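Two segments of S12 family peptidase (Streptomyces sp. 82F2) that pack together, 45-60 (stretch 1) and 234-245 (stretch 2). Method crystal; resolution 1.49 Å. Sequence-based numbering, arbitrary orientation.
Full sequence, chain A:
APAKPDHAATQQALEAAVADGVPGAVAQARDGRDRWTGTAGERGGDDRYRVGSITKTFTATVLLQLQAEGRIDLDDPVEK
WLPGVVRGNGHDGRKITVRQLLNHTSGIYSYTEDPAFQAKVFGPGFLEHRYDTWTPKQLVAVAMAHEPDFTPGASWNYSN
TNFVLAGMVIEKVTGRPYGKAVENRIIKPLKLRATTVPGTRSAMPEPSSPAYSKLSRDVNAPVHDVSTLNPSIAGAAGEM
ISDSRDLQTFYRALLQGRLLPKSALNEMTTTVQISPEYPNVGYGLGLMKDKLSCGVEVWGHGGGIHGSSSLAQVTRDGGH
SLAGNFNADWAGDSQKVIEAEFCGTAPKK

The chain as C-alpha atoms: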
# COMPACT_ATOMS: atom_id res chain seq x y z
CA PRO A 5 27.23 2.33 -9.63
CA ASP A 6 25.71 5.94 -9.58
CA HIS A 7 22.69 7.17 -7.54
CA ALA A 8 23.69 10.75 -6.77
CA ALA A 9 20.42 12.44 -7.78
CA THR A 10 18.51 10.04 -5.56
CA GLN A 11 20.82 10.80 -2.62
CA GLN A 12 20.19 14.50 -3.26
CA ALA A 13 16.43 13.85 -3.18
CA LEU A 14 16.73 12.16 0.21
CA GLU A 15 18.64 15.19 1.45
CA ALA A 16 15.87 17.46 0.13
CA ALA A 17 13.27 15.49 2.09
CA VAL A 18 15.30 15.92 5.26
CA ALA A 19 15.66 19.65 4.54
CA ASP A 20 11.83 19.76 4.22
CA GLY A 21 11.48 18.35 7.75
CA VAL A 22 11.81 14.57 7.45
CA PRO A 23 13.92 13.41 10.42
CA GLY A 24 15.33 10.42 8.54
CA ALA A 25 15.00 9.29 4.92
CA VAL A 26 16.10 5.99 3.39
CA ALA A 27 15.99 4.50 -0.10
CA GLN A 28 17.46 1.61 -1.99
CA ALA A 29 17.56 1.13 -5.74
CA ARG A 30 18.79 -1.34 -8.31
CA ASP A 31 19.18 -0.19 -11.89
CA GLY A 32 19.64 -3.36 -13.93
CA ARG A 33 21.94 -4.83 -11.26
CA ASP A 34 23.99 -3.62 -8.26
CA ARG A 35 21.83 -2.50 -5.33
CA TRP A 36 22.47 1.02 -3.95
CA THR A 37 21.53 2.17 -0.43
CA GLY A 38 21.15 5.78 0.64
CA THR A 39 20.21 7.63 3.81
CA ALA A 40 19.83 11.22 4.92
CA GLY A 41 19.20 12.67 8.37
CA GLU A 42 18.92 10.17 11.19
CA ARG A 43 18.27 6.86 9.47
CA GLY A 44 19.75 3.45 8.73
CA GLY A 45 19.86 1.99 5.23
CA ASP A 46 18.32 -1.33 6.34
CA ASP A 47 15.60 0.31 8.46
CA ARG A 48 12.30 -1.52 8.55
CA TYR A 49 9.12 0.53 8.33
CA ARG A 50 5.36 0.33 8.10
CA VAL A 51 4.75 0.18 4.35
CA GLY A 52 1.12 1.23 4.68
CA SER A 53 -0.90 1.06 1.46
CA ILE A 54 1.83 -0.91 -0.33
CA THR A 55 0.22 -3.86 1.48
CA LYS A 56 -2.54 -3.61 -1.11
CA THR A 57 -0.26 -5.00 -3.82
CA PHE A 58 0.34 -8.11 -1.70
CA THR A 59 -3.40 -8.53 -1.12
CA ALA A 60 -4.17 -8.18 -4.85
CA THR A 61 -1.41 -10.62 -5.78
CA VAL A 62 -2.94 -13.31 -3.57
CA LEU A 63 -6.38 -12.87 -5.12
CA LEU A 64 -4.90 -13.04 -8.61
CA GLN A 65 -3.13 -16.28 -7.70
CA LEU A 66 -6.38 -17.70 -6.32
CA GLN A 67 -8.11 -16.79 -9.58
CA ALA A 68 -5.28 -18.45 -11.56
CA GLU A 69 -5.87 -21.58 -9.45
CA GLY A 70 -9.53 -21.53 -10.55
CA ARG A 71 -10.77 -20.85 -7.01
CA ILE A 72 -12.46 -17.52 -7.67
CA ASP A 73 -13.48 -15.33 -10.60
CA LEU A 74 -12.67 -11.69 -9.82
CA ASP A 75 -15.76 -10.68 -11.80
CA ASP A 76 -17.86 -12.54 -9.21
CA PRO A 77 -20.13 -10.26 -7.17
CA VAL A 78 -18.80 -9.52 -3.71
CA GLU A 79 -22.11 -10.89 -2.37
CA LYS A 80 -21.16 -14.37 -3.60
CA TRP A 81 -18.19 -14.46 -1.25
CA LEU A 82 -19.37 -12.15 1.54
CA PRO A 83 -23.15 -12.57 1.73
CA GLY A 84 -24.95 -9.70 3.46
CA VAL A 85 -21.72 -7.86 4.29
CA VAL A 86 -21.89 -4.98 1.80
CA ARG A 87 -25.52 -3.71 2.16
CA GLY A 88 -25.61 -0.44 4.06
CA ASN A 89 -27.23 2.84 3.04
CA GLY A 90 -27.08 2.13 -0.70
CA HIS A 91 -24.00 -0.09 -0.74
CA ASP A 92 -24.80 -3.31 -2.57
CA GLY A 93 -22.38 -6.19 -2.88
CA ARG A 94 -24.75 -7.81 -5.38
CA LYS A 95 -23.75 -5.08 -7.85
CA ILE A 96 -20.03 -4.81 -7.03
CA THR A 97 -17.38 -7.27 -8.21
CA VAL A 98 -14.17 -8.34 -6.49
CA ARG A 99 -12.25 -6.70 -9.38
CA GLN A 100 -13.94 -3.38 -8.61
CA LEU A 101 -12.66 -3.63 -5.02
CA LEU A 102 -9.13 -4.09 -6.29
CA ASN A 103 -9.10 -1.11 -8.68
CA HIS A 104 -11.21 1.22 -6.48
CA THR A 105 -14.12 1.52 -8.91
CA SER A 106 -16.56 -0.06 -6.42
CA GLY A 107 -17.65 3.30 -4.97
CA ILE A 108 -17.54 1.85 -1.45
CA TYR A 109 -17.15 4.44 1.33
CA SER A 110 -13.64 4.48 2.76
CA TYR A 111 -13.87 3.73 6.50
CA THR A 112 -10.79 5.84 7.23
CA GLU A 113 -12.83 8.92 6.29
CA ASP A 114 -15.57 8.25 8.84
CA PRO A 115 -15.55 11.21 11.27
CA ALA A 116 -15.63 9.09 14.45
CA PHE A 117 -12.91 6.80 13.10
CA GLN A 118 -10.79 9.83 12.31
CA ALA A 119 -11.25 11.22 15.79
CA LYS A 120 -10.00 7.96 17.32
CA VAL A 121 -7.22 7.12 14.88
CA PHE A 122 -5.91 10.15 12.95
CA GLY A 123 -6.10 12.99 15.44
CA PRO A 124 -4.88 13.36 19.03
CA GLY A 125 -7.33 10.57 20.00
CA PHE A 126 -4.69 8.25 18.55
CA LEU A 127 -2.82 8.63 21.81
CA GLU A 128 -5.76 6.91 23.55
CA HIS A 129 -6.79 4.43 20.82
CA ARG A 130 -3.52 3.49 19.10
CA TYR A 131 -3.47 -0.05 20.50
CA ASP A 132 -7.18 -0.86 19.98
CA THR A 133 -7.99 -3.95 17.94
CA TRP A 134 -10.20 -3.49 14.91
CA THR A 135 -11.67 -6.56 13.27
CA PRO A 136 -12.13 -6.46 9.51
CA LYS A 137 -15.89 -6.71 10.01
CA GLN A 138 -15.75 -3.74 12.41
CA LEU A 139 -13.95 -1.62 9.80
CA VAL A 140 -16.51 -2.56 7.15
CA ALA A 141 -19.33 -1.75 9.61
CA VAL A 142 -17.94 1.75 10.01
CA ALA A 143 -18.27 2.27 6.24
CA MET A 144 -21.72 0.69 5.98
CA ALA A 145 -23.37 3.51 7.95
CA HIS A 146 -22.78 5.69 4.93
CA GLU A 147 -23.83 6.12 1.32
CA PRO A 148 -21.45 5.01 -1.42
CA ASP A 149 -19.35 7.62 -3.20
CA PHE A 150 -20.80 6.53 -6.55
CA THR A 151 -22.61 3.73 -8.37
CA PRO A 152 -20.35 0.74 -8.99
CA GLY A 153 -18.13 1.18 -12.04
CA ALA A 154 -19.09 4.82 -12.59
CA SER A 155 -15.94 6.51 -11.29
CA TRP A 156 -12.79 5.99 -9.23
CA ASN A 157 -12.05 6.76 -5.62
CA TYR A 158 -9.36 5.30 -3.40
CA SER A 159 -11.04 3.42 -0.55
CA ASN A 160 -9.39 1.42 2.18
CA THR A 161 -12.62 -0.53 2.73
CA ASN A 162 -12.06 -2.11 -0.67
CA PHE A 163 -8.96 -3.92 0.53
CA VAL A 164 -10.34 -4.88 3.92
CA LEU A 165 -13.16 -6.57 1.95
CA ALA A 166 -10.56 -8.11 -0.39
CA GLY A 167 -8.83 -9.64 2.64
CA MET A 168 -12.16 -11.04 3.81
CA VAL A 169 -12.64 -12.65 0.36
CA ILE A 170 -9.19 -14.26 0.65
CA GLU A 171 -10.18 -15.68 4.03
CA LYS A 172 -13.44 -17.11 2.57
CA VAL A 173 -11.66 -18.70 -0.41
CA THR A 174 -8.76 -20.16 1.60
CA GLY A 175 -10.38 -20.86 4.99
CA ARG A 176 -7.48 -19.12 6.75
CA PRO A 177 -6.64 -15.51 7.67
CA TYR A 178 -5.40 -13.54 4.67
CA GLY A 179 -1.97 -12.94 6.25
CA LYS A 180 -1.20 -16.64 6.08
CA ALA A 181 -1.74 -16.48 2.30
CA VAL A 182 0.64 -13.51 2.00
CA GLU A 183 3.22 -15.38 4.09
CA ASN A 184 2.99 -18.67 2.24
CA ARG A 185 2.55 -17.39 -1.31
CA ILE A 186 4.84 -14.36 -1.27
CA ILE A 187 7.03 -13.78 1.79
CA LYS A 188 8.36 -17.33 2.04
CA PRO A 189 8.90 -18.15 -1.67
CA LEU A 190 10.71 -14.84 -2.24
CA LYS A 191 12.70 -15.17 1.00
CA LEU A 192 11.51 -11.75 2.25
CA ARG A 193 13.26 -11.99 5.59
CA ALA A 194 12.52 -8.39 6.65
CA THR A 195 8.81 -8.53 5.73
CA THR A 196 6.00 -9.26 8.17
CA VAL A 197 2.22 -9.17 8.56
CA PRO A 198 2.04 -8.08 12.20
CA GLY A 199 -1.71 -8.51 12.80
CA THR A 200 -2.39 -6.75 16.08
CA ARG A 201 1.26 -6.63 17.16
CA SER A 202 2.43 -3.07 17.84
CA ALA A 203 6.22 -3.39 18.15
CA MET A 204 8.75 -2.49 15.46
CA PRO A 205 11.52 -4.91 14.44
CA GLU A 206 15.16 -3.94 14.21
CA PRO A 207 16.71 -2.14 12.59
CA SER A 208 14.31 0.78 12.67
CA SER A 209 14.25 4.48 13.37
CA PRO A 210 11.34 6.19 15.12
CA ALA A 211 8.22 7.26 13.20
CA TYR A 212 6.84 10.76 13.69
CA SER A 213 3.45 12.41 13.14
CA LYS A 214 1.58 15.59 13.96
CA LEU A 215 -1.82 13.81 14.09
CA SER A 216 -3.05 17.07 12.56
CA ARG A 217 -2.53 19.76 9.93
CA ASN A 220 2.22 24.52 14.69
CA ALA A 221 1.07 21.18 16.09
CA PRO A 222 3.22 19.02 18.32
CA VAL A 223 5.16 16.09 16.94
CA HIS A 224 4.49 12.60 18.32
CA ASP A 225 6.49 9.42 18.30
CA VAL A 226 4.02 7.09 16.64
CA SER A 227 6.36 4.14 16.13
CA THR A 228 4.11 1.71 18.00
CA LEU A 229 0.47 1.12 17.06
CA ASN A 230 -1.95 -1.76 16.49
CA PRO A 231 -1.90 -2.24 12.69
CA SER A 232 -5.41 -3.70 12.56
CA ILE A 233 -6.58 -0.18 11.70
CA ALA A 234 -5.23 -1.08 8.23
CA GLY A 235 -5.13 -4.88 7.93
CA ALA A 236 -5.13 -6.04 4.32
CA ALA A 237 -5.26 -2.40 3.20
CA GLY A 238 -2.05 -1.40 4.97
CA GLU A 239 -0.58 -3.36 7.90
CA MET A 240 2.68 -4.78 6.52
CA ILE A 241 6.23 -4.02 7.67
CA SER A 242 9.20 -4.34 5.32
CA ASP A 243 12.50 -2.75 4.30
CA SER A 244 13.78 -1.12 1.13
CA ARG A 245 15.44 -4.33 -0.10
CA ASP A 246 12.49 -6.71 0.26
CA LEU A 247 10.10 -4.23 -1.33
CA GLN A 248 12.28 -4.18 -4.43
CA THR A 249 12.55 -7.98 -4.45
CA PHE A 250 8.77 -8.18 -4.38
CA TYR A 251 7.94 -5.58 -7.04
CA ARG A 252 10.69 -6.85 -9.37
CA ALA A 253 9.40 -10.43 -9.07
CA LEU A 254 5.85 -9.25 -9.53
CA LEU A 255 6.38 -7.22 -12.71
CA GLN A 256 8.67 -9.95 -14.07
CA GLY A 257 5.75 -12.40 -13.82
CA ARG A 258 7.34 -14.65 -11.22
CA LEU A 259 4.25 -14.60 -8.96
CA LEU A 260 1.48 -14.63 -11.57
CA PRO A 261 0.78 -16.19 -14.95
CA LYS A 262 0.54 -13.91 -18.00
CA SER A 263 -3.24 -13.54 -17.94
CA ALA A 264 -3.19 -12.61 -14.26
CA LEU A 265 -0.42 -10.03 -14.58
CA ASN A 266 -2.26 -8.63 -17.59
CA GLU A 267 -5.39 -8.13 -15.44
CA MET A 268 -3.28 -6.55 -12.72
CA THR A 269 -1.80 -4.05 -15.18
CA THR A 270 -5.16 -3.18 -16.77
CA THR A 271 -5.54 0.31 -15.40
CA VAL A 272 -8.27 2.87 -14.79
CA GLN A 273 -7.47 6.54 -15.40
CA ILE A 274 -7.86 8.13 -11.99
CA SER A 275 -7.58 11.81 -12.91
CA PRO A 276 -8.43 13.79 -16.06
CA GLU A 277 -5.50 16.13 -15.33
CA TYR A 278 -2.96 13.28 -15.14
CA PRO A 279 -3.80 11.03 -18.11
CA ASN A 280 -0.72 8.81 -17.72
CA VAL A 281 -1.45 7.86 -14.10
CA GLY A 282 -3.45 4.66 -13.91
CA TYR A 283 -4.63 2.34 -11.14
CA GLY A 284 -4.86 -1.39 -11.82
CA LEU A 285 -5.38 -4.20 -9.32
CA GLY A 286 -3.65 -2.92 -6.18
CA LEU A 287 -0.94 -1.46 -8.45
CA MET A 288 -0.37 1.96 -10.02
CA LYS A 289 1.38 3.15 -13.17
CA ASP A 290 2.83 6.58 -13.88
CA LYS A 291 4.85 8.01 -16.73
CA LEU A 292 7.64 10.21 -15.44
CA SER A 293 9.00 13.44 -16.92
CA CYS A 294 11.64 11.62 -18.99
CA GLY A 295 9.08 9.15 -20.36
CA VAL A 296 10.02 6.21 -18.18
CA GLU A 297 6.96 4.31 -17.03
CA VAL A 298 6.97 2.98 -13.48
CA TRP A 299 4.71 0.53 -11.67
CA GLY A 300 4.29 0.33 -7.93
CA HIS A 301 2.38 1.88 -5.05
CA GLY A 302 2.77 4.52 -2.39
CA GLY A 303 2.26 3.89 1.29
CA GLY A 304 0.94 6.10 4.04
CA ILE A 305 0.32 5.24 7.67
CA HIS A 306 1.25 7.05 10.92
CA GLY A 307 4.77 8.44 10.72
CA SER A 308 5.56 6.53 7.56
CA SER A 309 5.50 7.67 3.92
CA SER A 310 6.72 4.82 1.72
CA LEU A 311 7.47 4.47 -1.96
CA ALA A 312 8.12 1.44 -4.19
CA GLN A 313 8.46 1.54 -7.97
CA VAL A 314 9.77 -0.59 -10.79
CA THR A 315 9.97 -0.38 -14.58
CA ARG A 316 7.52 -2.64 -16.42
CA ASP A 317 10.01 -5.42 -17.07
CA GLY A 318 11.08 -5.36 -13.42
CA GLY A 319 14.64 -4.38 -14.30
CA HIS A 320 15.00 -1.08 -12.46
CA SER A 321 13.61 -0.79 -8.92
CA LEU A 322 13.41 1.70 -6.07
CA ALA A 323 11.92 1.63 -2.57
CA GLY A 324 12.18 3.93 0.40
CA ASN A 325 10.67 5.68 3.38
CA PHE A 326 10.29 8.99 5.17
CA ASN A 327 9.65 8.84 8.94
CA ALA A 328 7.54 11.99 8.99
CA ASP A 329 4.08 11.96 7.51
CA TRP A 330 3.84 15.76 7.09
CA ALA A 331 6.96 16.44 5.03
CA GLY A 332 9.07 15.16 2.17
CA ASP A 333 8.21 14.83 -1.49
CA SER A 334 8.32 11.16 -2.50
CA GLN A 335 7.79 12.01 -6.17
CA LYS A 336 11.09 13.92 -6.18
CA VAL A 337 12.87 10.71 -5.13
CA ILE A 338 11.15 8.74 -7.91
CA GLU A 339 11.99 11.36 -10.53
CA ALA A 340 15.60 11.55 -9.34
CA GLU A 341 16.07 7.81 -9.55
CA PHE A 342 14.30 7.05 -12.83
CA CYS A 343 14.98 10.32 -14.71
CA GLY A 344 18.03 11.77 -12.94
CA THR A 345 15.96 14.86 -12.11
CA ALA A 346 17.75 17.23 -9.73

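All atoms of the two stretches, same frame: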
# COMPACT_ATOMS: atom_id res chain seq x y z
N GLY A 45 20.21 2.41 6.58
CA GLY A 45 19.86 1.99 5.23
C GLY A 45 19.00 0.73 5.19
O GLY A 45 18.27 0.52 4.24
N ASP A 46 19.10 -0.10 6.23
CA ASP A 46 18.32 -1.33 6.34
C ASP A 46 17.10 -1.17 7.27
O ASP A 46 16.49 -2.17 7.68
CB ASP A 46 19.22 -2.45 6.83
CG ASP A 46 20.34 -2.77 5.84
OD1 ASP A 46 20.06 -2.91 4.63
OD2 ASP A 46 21.51 -2.85 6.27
N ASP A 47 16.75 0.07 7.58
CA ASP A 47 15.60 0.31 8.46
C ASP A 47 14.33 -0.34 7.92
O ASP A 47 14.02 -0.28 6.71
CB ASP A 47 15.33 1.79 8.70
CG ASP A 47 16.30 2.43 9.70
OD1 ASP A 47 17.18 1.72 10.24
OD2 ASP A 47 16.17 3.66 9.90
N ARG A 48 13.60 -0.95 8.84
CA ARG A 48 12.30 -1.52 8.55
C ARG A 48 11.24 -0.49 8.92
O ARG A 48 11.41 0.27 9.87
CB ARG A 48 12.13 -2.82 9.35
CG ARG A 48 13.18 -3.87 8.94
CD ARG A 48 13.12 -5.23 9.66
NE ARG A 48 14.25 -6.03 9.21
CZ ARG A 48 14.50 -7.30 9.55
NH1 ARG A 48 13.69 -7.95 10.33
NH2 ARG A 48 15.56 -7.91 9.07
N TYR A 49 10.16 -0.48 8.17
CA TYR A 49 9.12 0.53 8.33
C TYR A 49 7.77 -0.03 7.94
O TYR A 49 7.65 -1.03 7.22
CB TYR A 49 9.47 1.78 7.51
CG TYR A 49 9.97 1.53 6.09
CD1 TYR A 49 11.31 1.38 5.83
CD2 TYR A 49 9.10 1.46 5.03
CE1 TYR A 49 11.78 1.19 4.54
CE2 TYR A 49 9.55 1.23 3.73
CZ TYR A 49 10.90 1.11 3.49
OH TYR A 49 11.37 0.92 2.20
N ARG A 50 6.74 0.63 8.45
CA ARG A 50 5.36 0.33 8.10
C ARG A 50 5.12 0.78 6.68
O ARG A 50 5.15 1.98 6.39
CB ARG A 50 4.44 1.06 9.07
CG ARG A 50 4.66 0.66 10.53
CD ARG A 50 3.51 1.19 11.41
NE ARG A 50 3.81 0.98 12.83
CZ ARG A 50 3.69 -0.18 13.46
NH1 ARG A 50 3.23 -1.24 12.83
NH2 ARG A 50 4.04 -0.29 14.73
N VAL A 51 4.87 -0.16 5.77
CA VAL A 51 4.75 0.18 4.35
C VAL A 51 3.36 0.71 3.97
O VAL A 51 3.13 1.09 2.82
CB VAL A 51 5.13 -1.00 3.44
CG1 VAL A 51 6.47 -1.56 3.84
CG2 VAL A 51 4.06 -2.10 3.48
N GLY A 52 2.47 0.75 4.95
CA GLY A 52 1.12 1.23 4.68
C GLY A 52 0.48 0.58 3.47
O GLY A 52 0.55 -0.63 3.30
N SER A 53 -0.11 1.43 2.62
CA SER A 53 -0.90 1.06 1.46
C SER A 53 -0.22 0.13 0.45
O SER A 53 -0.88 -0.51 -0.37
CB SER A 53 -1.28 2.38 0.76
OG SER A 53 -1.42 3.44 1.72
N ILE A 54 1.11 0.07 0.48
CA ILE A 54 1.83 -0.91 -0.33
C ILE A 54 1.34 -2.34 -0.06
O ILE A 54 1.39 -3.21 -0.94
CB ILE A 54 3.34 -0.73 -0.11
CG1 ILE A 54 3.84 0.47 -0.91
CG2 ILE A 54 4.13 -1.99 -0.45
CD1 ILE A 54 5.20 0.98 -0.46
N THR A 55 0.82 -2.57 1.14
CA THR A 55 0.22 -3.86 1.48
C THR A 55 -0.81 -4.28 0.44
O THR A 55 -0.96 -5.47 0.15
CB THR A 55 -0.48 -3.76 2.85
OG1 THR A 55 0.47 -3.38 3.86
CG2 THR A 55 -1.14 -5.08 3.24
N LYS A 56 -1.52 -3.31 -0.12
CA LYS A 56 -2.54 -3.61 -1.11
C LYS A 56 -2.01 -4.44 -2.28
O LYS A 56 -2.74 -5.26 -2.82
CB LYS A 56 -3.16 -2.33 -1.65
CG LYS A 56 -4.02 -1.60 -0.64
CD LYS A 56 -4.78 -0.45 -1.29
CE LYS A 56 -5.72 0.23 -0.31
NZ LYS A 56 -5.01 0.95 0.76
N THR A 57 -0.77 -4.22 -2.70
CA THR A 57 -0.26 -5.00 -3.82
C THR A 57 -0.13 -6.47 -3.44
O THR A 57 -0.38 -7.36 -4.26
CB THR A 57 1.09 -4.46 -4.29
OG1 THR A 57 1.02 -3.05 -4.46
CG2 THR A 57 1.49 -5.12 -5.59
N PHE A 58 0.26 -6.73 -2.19
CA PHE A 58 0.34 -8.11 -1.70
C PHE A 58 -1.05 -8.75 -1.69
O PHE A 58 -1.25 -9.87 -2.15
CB PHE A 58 0.96 -8.16 -0.31
CG PHE A 58 2.42 -7.80 -0.28
CD1 PHE A 58 2.82 -6.47 -0.20
CD2 PHE A 58 3.40 -8.77 -0.33
CE1 PHE A 58 4.17 -6.12 -0.17
CE2 PHE A 58 4.76 -8.41 -0.31
CZ PHE A 58 5.13 -7.10 -0.22
N THR A 59 -2.03 -8.04 -1.15
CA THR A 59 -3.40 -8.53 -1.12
C THR A 59 -3.94 -8.86 -2.51
O THR A 59 -4.52 -9.94 -2.73
CB THR A 59 -4.27 -7.48 -0.41
OG1 THR A 59 -3.75 -7.29 0.91
CG2 THR A 59 -5.73 -7.90 -0.35
N ALA A 60 -3.73 -7.94 -3.46
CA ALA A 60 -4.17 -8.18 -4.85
C ALA A 60 -3.46 -9.36 -5.48
O ALA A 60 -4.09 -10.14 -6.20
CB ALA A 60 -3.97 -6.94 -5.69
N ALA A 234 -5.48 -0.96 9.66
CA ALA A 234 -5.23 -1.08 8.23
C ALA A 234 -5.47 -2.50 7.69
O ALA A 234 -6.05 -2.68 6.60
CB ALA A 234 -3.79 -0.63 7.94
N GLY A 235 -5.02 -3.51 8.40
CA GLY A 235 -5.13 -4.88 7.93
C GLY A 235 -4.67 -5.04 6.49
O GLY A 235 -3.59 -4.58 6.11
N ALA A 236 -5.49 -5.72 5.70
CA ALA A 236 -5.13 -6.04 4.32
C ALA A 236 -5.06 -4.82 3.40
O ALA A 236 -4.63 -4.93 2.26
CB ALA A 236 -6.10 -7.07 3.77
N ALA A 237 -5.43 -3.65 3.92
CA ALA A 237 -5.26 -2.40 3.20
C ALA A 237 -3.95 -1.70 3.54
O ALA A 237 -3.57 -0.76 2.86
CB ALA A 237 -6.42 -1.47 3.52
N GLY A 238 -3.26 -2.13 4.59
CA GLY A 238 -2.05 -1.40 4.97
C GLY A 238 -1.18 -1.80 6.14
O GLY A 238 -0.37 -0.97 6.55
N GLU A 239 -1.27 -3.02 6.65
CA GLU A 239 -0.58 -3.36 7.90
C GLU A 239 0.89 -3.77 7.80
O GLU A 239 1.54 -3.88 8.84
CB GLU A 239 -1.30 -4.52 8.60
CG GLU A 239 -1.22 -5.87 7.90
CD GLU A 239 -1.67 -6.98 8.81
OE1 GLU A 239 -0.93 -7.25 9.77
OE2 GLU A 239 -2.75 -7.55 8.55
N MET A 240 1.39 -4.08 6.60
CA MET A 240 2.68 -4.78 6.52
C MET A 240 3.89 -3.93 6.93
O MET A 240 3.86 -2.71 6.85
CB MET A 240 2.87 -5.40 5.14
CG MET A 240 1.90 -6.55 4.93
SD MET A 240 1.97 -7.29 3.29
CE MET A 240 3.67 -7.89 3.29
N ILE A 241 4.94 -4.62 7.35
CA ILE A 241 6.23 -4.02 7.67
C ILE A 241 7.26 -4.64 6.74
O ILE A 241 7.21 -5.84 6.50
CB ILE A 241 6.63 -4.26 9.15
CG1 ILE A 241 5.55 -3.66 10.07
CG2 ILE A 241 8.00 -3.65 9.45
CD1 ILE A 241 5.70 -4.05 11.56
N SER A 242 8.17 -3.83 6.20
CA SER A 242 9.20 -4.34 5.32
C SER A 242 10.42 -3.42 5.37
O SER A 242 10.52 -2.54 6.20
CB SER A 242 8.65 -4.50 3.89
OG SER A 242 9.53 -5.25 3.07
N ASP A 243 11.38 -3.65 4.48
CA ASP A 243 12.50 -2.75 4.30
C ASP A 243 12.65 -2.43 2.82
O ASP A 243 11.87 -2.88 1.97
CB ASP A 243 13.79 -3.27 4.95
CG ASP A 243 14.45 -4.41 4.19
OD1 ASP A 243 13.95 -4.82 3.13
OD2 ASP A 243 15.47 -4.92 4.71
N SER A 244 13.64 -1.63 2.49
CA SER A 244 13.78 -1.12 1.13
C SER A 244 14.36 -2.15 0.17
O SER A 244 14.28 -1.96 -1.02
CB SER A 244 14.65 0.12 1.11
OG SER A 244 14.16 1.12 2.01
N ARG A 245 14.95 -3.21 0.71
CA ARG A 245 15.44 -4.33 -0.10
C ARG A 245 14.30 -5.27 -0.48
O ARG A 245 14.06 -5.54 -1.67
CB ARG A 245 16.50 -5.10 0.66
CG ARG A 245 17.15 -6.22 -0.13
CD ARG A 245 18.19 -6.96 0.67
NE ARG A 245 18.88 -7.94 -0.17
CZ ARG A 245 19.90 -8.69 0.23
NH1 ARG A 245 20.37 -8.58 1.46
NH2 ARG A 245 20.46 -9.56 -0.61
O HOH W 1 15.35 0.12 4.33
O HOH W 2 16.15 -4.82 7.29
O HOH W 3 17.87 -3.87 3.53
O HOH W 4 2.02 -1.54 10.21
O HOH W 5 2.11 -0.69 7.47
O HOH W 6 -3.46 2.47 4.07

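A short antiparallel β pairing, extended by backbone-to-side-chain hydrogen bonds onto a following helix and by bridging waters, joins these two sequence-distant segments over 931 Å² of buried surface. Tyr-49 and Ser-242 form the hydrogen-bonded pair: Tyr-49 N donates to Ser-242 O (2.9 Å) and Ser-242 N to Tyr-49 O (3.0 Å). Arg-50 and Ile-241 follow as the non-hydrogen-bonded pair, and Val-51 N then donates to Met-240 O (2.9 Å), continuing the ladder. The Tyr-49 side chain reaches along the second segment, with Ser-242 O over one ring face, and its OH hydrogen-bonds Ser-244 OG at the ring edge (2.8 Å).

Beyond Val-51 the direct backbone-to-backbone hydrogen bonds give way to close glycine backbones. Gly-52 CA lies 3.2 Å from Gly-238 O, and Gly-238 CA lies 3.2 Å from Gly-52 O, a reciprocal pair of CA-H...O contacts. A CB on Gly-238 would sit tight against Gly-52 C (3.5 Å) and be crowded by Ala-234 CB (3.1 Å). Water 5 fills the adjacent gap, accepting from Gly-52 N and donating to Gly-238 O and Met-240 O.

Thr-55 OG1 links the turn to the second segment, donating to Gly-52 O (2.8 Å) while accepting from Met-240 N (3.0 Å). Farther along, side chains reach the carbonyls of the 3-10 segment: Lys-56 NZ donates to Ala-237 O (3.1 Å), and Thr-59 OG1 to Ala-236 O (2.9 Å). Met-240 covers one face of the Phe-58 ring; its CE lies 3.6 Å from the centroid of the Phe-58 ring, nearly on the normal, and its CB packs against Val-51 CG2 (3.9 Å).

At the other end, water 2 bridges Asp-46 O, Arg-48 NE and Asp-243 OD2, while water 1 connects Gly-45 O and Asp-47 O to Ser-244 N.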